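Local coordinates for protein aldose 1-epimerase (Caenorhabditis elegans, PDB 1LUR) that probably interconverts the alpha and beta anomers of aldose sugars such as galactose, in the manner of an aldose 1-epimerase, at residues 165-170 and 325-330. Numbering follows the deposited sequence.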
ATOM      1  N   GLY A 165       0.439 -18.777 -11.183  1.00 25.07           N
ATOM      2  CA  GLY A 165      -0.684 -18.066 -10.604  1.00 24.26           C
ATOM      3  C   GLY A 165      -0.543 -16.569 -10.792  1.00 22.32           C
ATOM      4  O   GLY A 165       0.198 -16.111 -11.659  1.00 22.14           O
ATOM      5  N   LEU A 166      -1.254 -15.810  -9.971  1.00 19.78           N
ATOM      6  CA  LEU A 166      -1.208 -14.356 -10.047  1.00 19.11           C
ATOM      7  C   LEU A 166      -0.676 -13.784  -8.737  1.00 17.42           C
ATOM      8  O   LEU A 166      -0.935 -14.328  -7.669  1.00 20.37           O
ATOM      9  CB  LEU A 166      -2.621 -13.806 -10.310  1.00 18.92           C
ATOM     10  CG  LEU A 166      -3.362 -14.246 -11.580  1.00 21.76           C
ATOM     11  CD1 LEU A 166      -4.845 -13.945 -11.456  1.00 22.18           C
ATOM     12  CD2 LEU A 166      -2.770 -13.532 -12.796  1.00 21.81           C
ATOM     13  N   LEU A 167       0.097 -12.705  -8.822  1.00 21.36           N
ATOM     14  CA  LEU A 167       0.641 -12.069  -7.627  1.00 20.09           C
ATOM     15  C   LEU A 167       0.869 -10.587  -7.907  1.00 21.59           C
ATOM     16  O   LEU A 167       1.658 -10.203  -8.784  1.00 21.10           O
ATOM     17  CB  LEU A 167       1.950 -12.722  -7.161  1.00 20.59           C
ATOM     18  CG  LEU A 167       2.347 -12.314  -5.728  1.00 22.13           C
ATOM     19  CD1 LEU A 167       1.469 -13.043  -4.722  1.00 20.02           C
ATOM     20  CD2 LEU A 167       3.807 -12.639  -5.464  1.00 22.45           C
ATOM     21  N   ALA A 168       0.154  -9.753  -7.168  1.00 19.82           N
ATOM     22  CA  ALA A 168       0.266  -8.307  -7.318  1.00 20.88           C
ATOM     23  C   ALA A 168       0.079  -7.760  -5.917  1.00 21.36           C
ATOM     24  O   ALA A 168      -1.044  -7.669  -5.415  1.00 21.81           O
ATOM     25  CB  ALA A 168      -0.813  -7.797  -8.259  1.00 18.76           C
ATOM     26  N   LEU A 169       1.191  -7.411  -5.278  1.00 21.14           N
ATOM     27  CA  LEU A 169       1.141  -6.890  -3.922  1.00 20.40           C
ATOM     28  C   LEU A 169       1.221  -5.378  -3.805  1.00 20.95           C
ATOM     29  O   LEU A 169       1.387  -4.661  -4.792  1.00 20.60           O
ATOM     30  CB  LEU A 169       2.308  -7.472  -3.118  1.00 20.28           C
ATOM     31  CG  LEU A 169       2.663  -8.947  -3.327  1.00 22.78           C
ATOM     32  CD1 LEU A 169       3.987  -9.256  -2.631  1.00 23.54           C
ATOM     33  CD2 LEU A 169       1.545  -9.827  -2.783  1.00 24.38           C
ATOM     34  N   THR A 170       1.105  -4.922  -2.563  1.00 22.03           N
ATOM     35  CA  THR A 170       1.185  -3.509  -2.207  1.00 23.34           C
ATOM     36  C   THR A 170       1.274  -3.394  -0.694  1.00 23.69           C
ATOM     37  O   THR A 170       1.173  -4.398   0.019  1.00 23.24           O
ATOM     38  CB  THR A 170      -0.009  -2.650  -2.691  1.00 22.59           C
ATOM     39  OG1 THR A 170       0.383  -1.267  -2.647  1.00 24.41           O
ATOM     40  CG2 THR A 170      -1.237  -2.821  -1.787  1.00 22.20           C
ATOM     41  N   ASP A 325      10.470 -18.014 -12.258  1.00 37.62           N
ATOM     42  CA  ASP A 325      10.601 -16.562 -12.268  1.00 36.34           C
ATOM     43  C   ASP A 325      10.636 -15.999 -10.857  1.00 34.86           C
ATOM     44  O   ASP A 325      10.321 -16.692  -9.886  1.00 33.27           O
ATOM     45  CB  ASP A 325       9.459 -15.904 -13.047  1.00 37.31           C
ATOM     46  CG  ASP A 325       9.476 -16.259 -14.522  1.00 39.26           C
ATOM     47  OD1 ASP A 325      10.567 -16.555 -15.061  1.00 41.52           O
ATOM     48  OD2 ASP A 325       8.400 -16.225 -15.151  1.00 39.23           O
ATOM     49  N   HIS A 326      11.029 -14.736 -10.751  1.00 34.77           N
ATOM     50  CA  HIS A 326      11.106 -14.080  -9.462  1.00 34.01           C
ATOM     51  C   HIS A 326      10.323 -12.782  -9.441  1.00 33.45           C
ATOM     52  O   HIS A 326      10.559 -11.892 -10.257  1.00 33.13           O
ATOM     53  CB  HIS A 326      12.565 -13.780  -9.085  1.00 36.27           C
ATOM     54  CG  HIS A 326      13.380 -14.998  -8.784  1.00 37.38           C
ATOM     55  ND1 HIS A 326      13.763 -15.897  -9.756  1.00 39.22           N
ATOM     56  CD2 HIS A 326      13.878 -15.470  -7.618  1.00 36.65           C
ATOM     57  CE1 HIS A 326      14.462 -16.871  -9.201  1.00 37.71           C
ATOM     58  NE2 HIS A 326      14.547 -16.637  -7.904  1.00 37.63           N
ATOM     59  N   TYR A 327       9.377 -12.681  -8.513  1.00 30.17           N
ATOM     60  CA  TYR A 327       8.580 -11.471  -8.392  1.00 27.65           C
ATOM     61  C   TYR A 327       9.550 -10.588  -7.619  1.00 26.75           C
ATOM     62  O   TYR A 327      10.078 -11.005  -6.583  1.00 23.97           O
ATOM     63  CB  TYR A 327       7.333 -11.731  -7.552  1.00 25.57           C
ATOM     64  CG  TYR A 327       6.455 -10.519  -7.345  1.00 21.96           C
ATOM     65  CD1 TYR A 327       5.302 -10.324  -8.111  1.00 20.73           C
ATOM     66  CD2 TYR A 327       6.753  -9.592  -6.353  1.00 21.04           C
ATOM     67  CE1 TYR A 327       4.463  -9.233  -7.880  1.00 19.35           C
ATOM     68  CE2 TYR A 327       5.933  -8.501  -6.111  1.00 22.60           C
ATOM     69  CZ  TYR A 327       4.785  -8.326  -6.873  1.00 21.52           C
ATOM     70  OH  TYR A 327       3.954  -7.272  -6.593  1.00 22.06           O
ATOM     71  N   CYS A 328       9.795  -9.379  -8.109  1.00 25.81           N
ATOM     72  CA  CYS A 328      10.722  -8.491  -7.424  1.00 28.44           C
ATOM     73  C   CYS A 328      10.348  -7.035  -7.646  1.00 26.26           C
ATOM     74  O   CYS A 328      10.499  -6.515  -8.743  1.00 26.19           O
ATOM     75  CB  CYS A 328      12.148  -8.752  -7.934  1.00 31.32           C
ATOM     76  SG  CYS A 328      13.460  -8.017  -6.923  1.00 43.21           S
ATOM     77  N   GLN A 329       9.842  -6.389  -6.601  1.00 26.51           N
ATOM     78  CA  GLN A 329       9.444  -4.983  -6.678  1.00 25.61           C
ATOM     79  C   GLN A 329       9.917  -4.292  -5.408  1.00 27.12           C
ATOM     80  O   GLN A 329      10.190  -4.949  -4.404  1.00 27.97           O
ATOM     81  CB  GLN A 329       7.918  -4.845  -6.760  1.00 25.50           C
ATOM     82  CG  GLN A 329       7.244  -5.559  -7.929  1.00 25.53           C
ATOM     83  CD  GLN A 329       7.605  -4.973  -9.287  1.00 28.19           C
ATOM     84  OE1 GLN A 329       7.738  -3.759  -9.439  1.00 27.90           O
ATOM     85  NE2 GLN A 329       7.731  -5.839 -10.288  1.00 27.65           N
ATOM     86  N   GLU A 330      10.014  -2.968  -5.451  1.00 29.22           N
ATOM     87  CA  GLU A 330      10.451  -2.220  -4.283  1.00 28.80           C
ATOM     88  C   GLU A 330       9.787  -0.854  -4.222  1.00 28.18           C
ATOM     89  O   GLU A 330       9.337  -0.309  -5.237  1.00 26.64           O
ATOM     90  CB  GLU A 330      11.980  -2.047  -4.270  1.00 33.85           C
ATOM     91  CG  GLU A 330      12.518  -1.039  -5.266  1.00 37.59           C
ATOM     92  CD  GLU A 330      13.952  -0.609  -4.962  1.00 41.57           C
ATOM     93  OE1 GLU A 330      14.481   0.236  -5.711  1.00 42.48           O
ATOM     94  OE2 GLU A 330      14.546  -1.108  -3.979  1.00 42.33           O
TER
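Tyr327 reaches across to the backbone of Leu169 with its phenol end: Leu169 N donates a nearly straight hydrogen bond to Tyr327 OH (3.1 Å, N-H...O angle 168°). The CB of Tyr327 points toward 165-170, and with CG anti to the backbone N (chi1 179°) the ring carries its hydroxyl to Leu169 N. Leu167 CD2 sits over one face of the ring, offset toward the rim, 3.8 Å from Tyr327 CD1, in a CH-pi contact; the two side chains meet at about a right angle. Further along the ring, Leu167 O lies 3.1 Å from Tyr327 CE1. Leu169 flanks the phenol end, its CD1 4.1 Å from Tyr327 CE2. The buried hydroxyl has a second polar partner, bonding to the hydroxyl of Tyr273, so two hydrogen bonds grip it. A phenylalanine in place of Tyr327 would probably leave Leu169 N and the Tyr273 hydroxyl without their shared partner. Tyr327 also touches His157 and Ala159 of the adjacent strand 152-160. The contact thus ties strand 327-337, inside a large antiparallel sheet of the beta-sandwich, to the link between strand 165-166, paired with 320-321, and strand 170-175 of another sheet.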